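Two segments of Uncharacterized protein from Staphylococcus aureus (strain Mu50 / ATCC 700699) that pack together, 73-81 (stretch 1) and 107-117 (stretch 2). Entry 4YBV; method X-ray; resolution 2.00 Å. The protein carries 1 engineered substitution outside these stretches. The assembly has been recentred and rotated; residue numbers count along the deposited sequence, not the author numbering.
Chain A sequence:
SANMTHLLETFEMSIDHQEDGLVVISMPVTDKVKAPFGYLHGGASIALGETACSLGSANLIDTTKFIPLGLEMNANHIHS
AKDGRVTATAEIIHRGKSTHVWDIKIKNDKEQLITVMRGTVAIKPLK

Stretch 1 (73-81) MNANHIHSA
Stretch 2 (107-117) KNDKEQLITVM

Ile114 and Met117 anchor the apolar part of the contact; the two stretches together bury 683 Å², and their strands, 73-77 and 113-117, run antiparallel, with directions 148° apart. Ile114 (chi1 -60°, chi2 -56°) starts with CA-CB pointing away, yet its end returns to the partner: CD1 lies 4.2 Å from Ala81 CB and 3.1 Å from Ser80 O. Met117 (m, t, p) projects from the face it shares with Ala75, its CG 3.6 Å from Ala75 CB and its CE 4.1 Å from Met73 SD; the small alanine leaves room for this close approach. Ala75, His77, Thr115 and Met117 share one face, with Asn76 and Val116 on the other, where Asn76 CB meets Val116 CG1 at 3.6 Å. Ile78 (m, m) adds CD1 4.4 Å from the same Val116 CG1 and CG1 4.4 Å from Leu113 CB.

The backbone sets the register. Ala75 opposes Met117 and His77 opposes Thr115 as non-hydrogen-bonded pairs (CA-CA 4.3 and 4.5 Å), flanking the hydrogen-bonded pair Asn76-Val116 (CA-CA 5.3 Å), in which Asn76 N to Val116 O and Val116 N to Asn76 O both measure 2.9 Å. Ile78 N donates to Ile114 O at 2.8 Å. Regular pairing then breaks: Ile78 adopts phi/psi -117/-86 and Ile114 -98/-41, and Leu113 O accepts from both His79 N (3.1 Å) and His79 ND1 (3.2 Å). The His79 ring (chi1 -69°, chi2 97°) thus presents its edge to this carbonyl, while Gln112 NE2 lies over one face, 3.4 Å from His79 CD2.

At the polar edge, Asn108 (chi1 60°) begins a type I turn ending at Glu111. Its OD1 accepts from Lys110 N (3.1 Å) and Gln112 N (2.9 Å), and its ND2 donates to Gln112 OE1 (3.1 Å) and, weakly, to Ser80 O (3.2 Å), so one amide both braces the turn and reaches stretch 1.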

# COMPACT_ATOMS: atom_id res chain seq x y z
N MET A 73 -4.26 -2.42 5.07
CA MET A 73 -3.16 -1.97 5.92
C MET A 73 -1.94 -1.86 5.06
O MET A 73 -1.69 -2.74 4.23
CB MET A 73 -2.87 -2.96 7.06
CG MET A 73 -4.03 -3.20 8.02
SD MET A 73 -4.24 -1.77 9.14
CE MET A 73 -6.01 -1.87 9.39
N ASN A 74 -1.14 -0.83 5.25
CA ASN A 74 0.13 -0.80 4.55
C ASN A 74 1.21 -0.21 5.43
O ASN A 74 0.93 0.58 6.35
CB ASN A 74 0.01 -0.04 3.22
CG ASN A 74 -0.54 1.39 3.39
OD1 ASN A 74 0.17 2.30 3.86
ND2 ASN A 74 -1.79 1.59 3.00
N ALA A 75 2.46 -0.57 5.15
CA ALA A 75 3.58 -0.31 6.05
C ALA A 75 4.93 -0.17 5.32
O ALA A 75 5.21 -0.91 4.38
CB ALA A 75 3.67 -1.42 7.06
N ASN A 76 5.75 0.79 5.78
CA ASN A 76 7.16 0.89 5.44
C ASN A 76 7.94 0.60 6.68
O ASN A 76 7.74 1.22 7.74
CB ASN A 76 7.58 2.29 4.95
CG ASN A 76 7.28 2.52 3.50
OD1 ASN A 76 6.14 2.84 3.14
ND2 ASN A 76 8.31 2.45 2.66
N HIS A 77 8.89 -0.32 6.55
CA HIS A 77 9.82 -0.65 7.61
C HIS A 77 11.05 0.27 7.46
O HIS A 77 11.58 0.40 6.35
CB HIS A 77 10.18 -2.16 7.52
CG HIS A 77 9.00 -3.07 7.75
ND1 HIS A 77 8.24 -3.04 8.91
CD2 HIS A 77 8.46 -4.04 6.98
CE1 HIS A 77 7.31 -3.96 8.84
NE2 HIS A 77 7.40 -4.58 7.68
N ILE A 78 11.48 0.89 8.57
CA ILE A 78 12.51 1.94 8.52
C ILE A 78 13.76 1.52 9.27
O ILE A 78 14.68 0.99 8.68
CB ILE A 78 12.03 3.29 9.11
CG1 ILE A 78 10.72 3.75 8.49
CG2 ILE A 78 13.10 4.39 8.95
CD1 ILE A 78 10.81 4.04 7.03
N HIS A 79 13.80 1.76 10.58
CA HIS A 79 14.89 1.26 11.42
C HIS A 79 14.46 -0.02 12.10
O HIS A 79 13.33 -0.45 11.96
CB HIS A 79 15.30 2.28 12.48
CG HIS A 79 15.98 3.50 11.92
ND1 HIS A 79 15.30 4.68 11.68
CD2 HIS A 79 17.27 3.72 11.57
CE1 HIS A 79 16.15 5.57 11.20
NE2 HIS A 79 17.35 5.01 11.12
N SER A 80 15.37 -0.61 12.85
CA SER A 80 15.09 -1.84 13.57
C SER A 80 15.06 -1.57 15.06
O SER A 80 15.49 -0.50 15.54
CB SER A 80 16.12 -2.92 13.24
OG SER A 80 17.40 -2.55 13.74
N ALA A 81 14.52 -2.54 15.80
CA ALA A 81 14.53 -2.49 17.25
C ALA A 81 14.99 -3.85 17.71
O ALA A 81 14.50 -4.84 17.17
CB ALA A 81 13.14 -2.19 17.80
N LYS A 107 7.72 3.68 16.81
CA LYS A 107 9.06 4.09 17.20
C LYS A 107 9.66 3.19 18.22
O LYS A 107 8.94 2.57 19.01
CB LYS A 107 9.05 5.53 17.77
CG LYS A 107 8.57 6.56 16.79
CD LYS A 107 8.59 7.98 17.36
CE LYS A 107 8.20 8.95 16.29
NZ LYS A 107 8.05 10.32 16.89
N ASN A 108 11.00 3.13 18.26
CA ASN A 108 11.69 2.42 19.34
C ASN A 108 12.05 3.39 20.48
O ASN A 108 11.58 4.54 20.48
CB ASN A 108 12.95 1.68 18.84
CG ASN A 108 14.00 2.60 18.20
OD1 ASN A 108 13.98 3.85 18.34
ND2 ASN A 108 14.94 1.98 17.47
N ASP A 109 12.88 2.89 21.40
CA ASP A 109 13.43 3.57 22.59
C ASP A 109 14.30 4.77 22.33
O ASP A 109 14.54 5.58 23.22
CB ASP A 109 14.29 2.59 23.38
CG ASP A 109 13.51 1.89 24.40
OD1 ASP A 109 14.10 1.05 25.13
OD2 ASP A 109 12.28 2.19 24.46
N LYS A 110 14.83 4.84 21.11
CA LYS A 110 15.69 5.92 20.68
C LYS A 110 14.91 6.93 19.82
O LYS A 110 15.49 7.77 19.12
CB LYS A 110 16.89 5.33 19.92
CG LYS A 110 17.84 4.56 20.81
CD LYS A 110 18.79 3.63 20.02
CE LYS A 110 18.06 2.38 19.55
NZ LYS A 110 18.97 1.25 19.21
N GLU A 111 13.58 6.85 19.88
CA GLU A 111 12.70 7.72 19.13
C GLU A 111 12.87 7.58 17.62
O GLU A 111 12.42 8.44 16.85
CB GLU A 111 12.92 9.19 19.53
CG GLU A 111 12.79 9.49 21.01
CD GLU A 111 11.37 9.39 21.54
OE1 GLU A 111 10.40 9.65 20.77
OE2 GLU A 111 11.21 9.05 22.73
N GLN A 112 13.52 6.51 17.19
CA GLN A 112 13.65 6.24 15.74
C GLN A 112 12.37 5.62 15.22
O GLN A 112 11.76 4.78 15.90
CB GLN A 112 14.81 5.28 15.47
CG GLN A 112 16.16 5.77 15.88
CD GLN A 112 17.21 4.74 15.59
OE1 GLN A 112 17.25 3.69 16.24
NE2 GLN A 112 18.02 4.99 14.58
N LEU A 113 11.95 6.04 14.03
CA LEU A 113 10.85 5.40 13.37
C LEU A 113 11.28 3.97 13.00
O LEU A 113 12.30 3.77 12.37
CB LEU A 113 10.42 6.16 12.11
CG LEU A 113 9.29 7.17 12.28
CD1 LEU A 113 9.09 7.87 10.96
CD2 LEU A 113 8.02 6.46 12.72
N ILE A 114 10.48 2.99 13.42
CA ILE A 114 10.70 1.60 13.09
C ILE A 114 9.79 1.22 11.91
O ILE A 114 10.21 0.50 10.99
CB ILE A 114 10.41 0.70 14.31
CG1 ILE A 114 11.34 1.08 15.45
CG2 ILE A 114 10.65 -0.74 14.00
CD1 ILE A 114 12.79 1.00 15.07
N THR A 115 8.56 1.71 11.96
CA THR A 115 7.52 1.39 10.95
C THR A 115 6.60 2.58 10.78
O THR A 115 6.19 3.16 11.77
CB THR A 115 6.65 0.19 11.36
OG1 THR A 115 7.50 -0.94 11.63
CG2 THR A 115 5.69 -0.22 10.24
N VAL A 116 6.21 2.90 9.57
CA VAL A 116 5.24 3.94 9.30
C VAL A 116 4.13 3.25 8.54
O VAL A 116 4.39 2.49 7.66
CB VAL A 116 5.82 5.15 8.59
CG1 VAL A 116 6.51 4.75 7.34
CG2 VAL A 116 4.73 6.09 8.24
N MET A 117 2.90 3.48 8.93
CA MET A 117 1.79 2.77 8.41
C MET A 117 0.53 3.54 8.18
O MET A 117 0.27 4.50 8.85
CB MET A 117 1.32 1.82 9.51
CG MET A 117 1.86 0.45 9.60
SD MET A 117 1.21 -0.61 10.92
CE MET A 117 -0.38 -1.11 10.38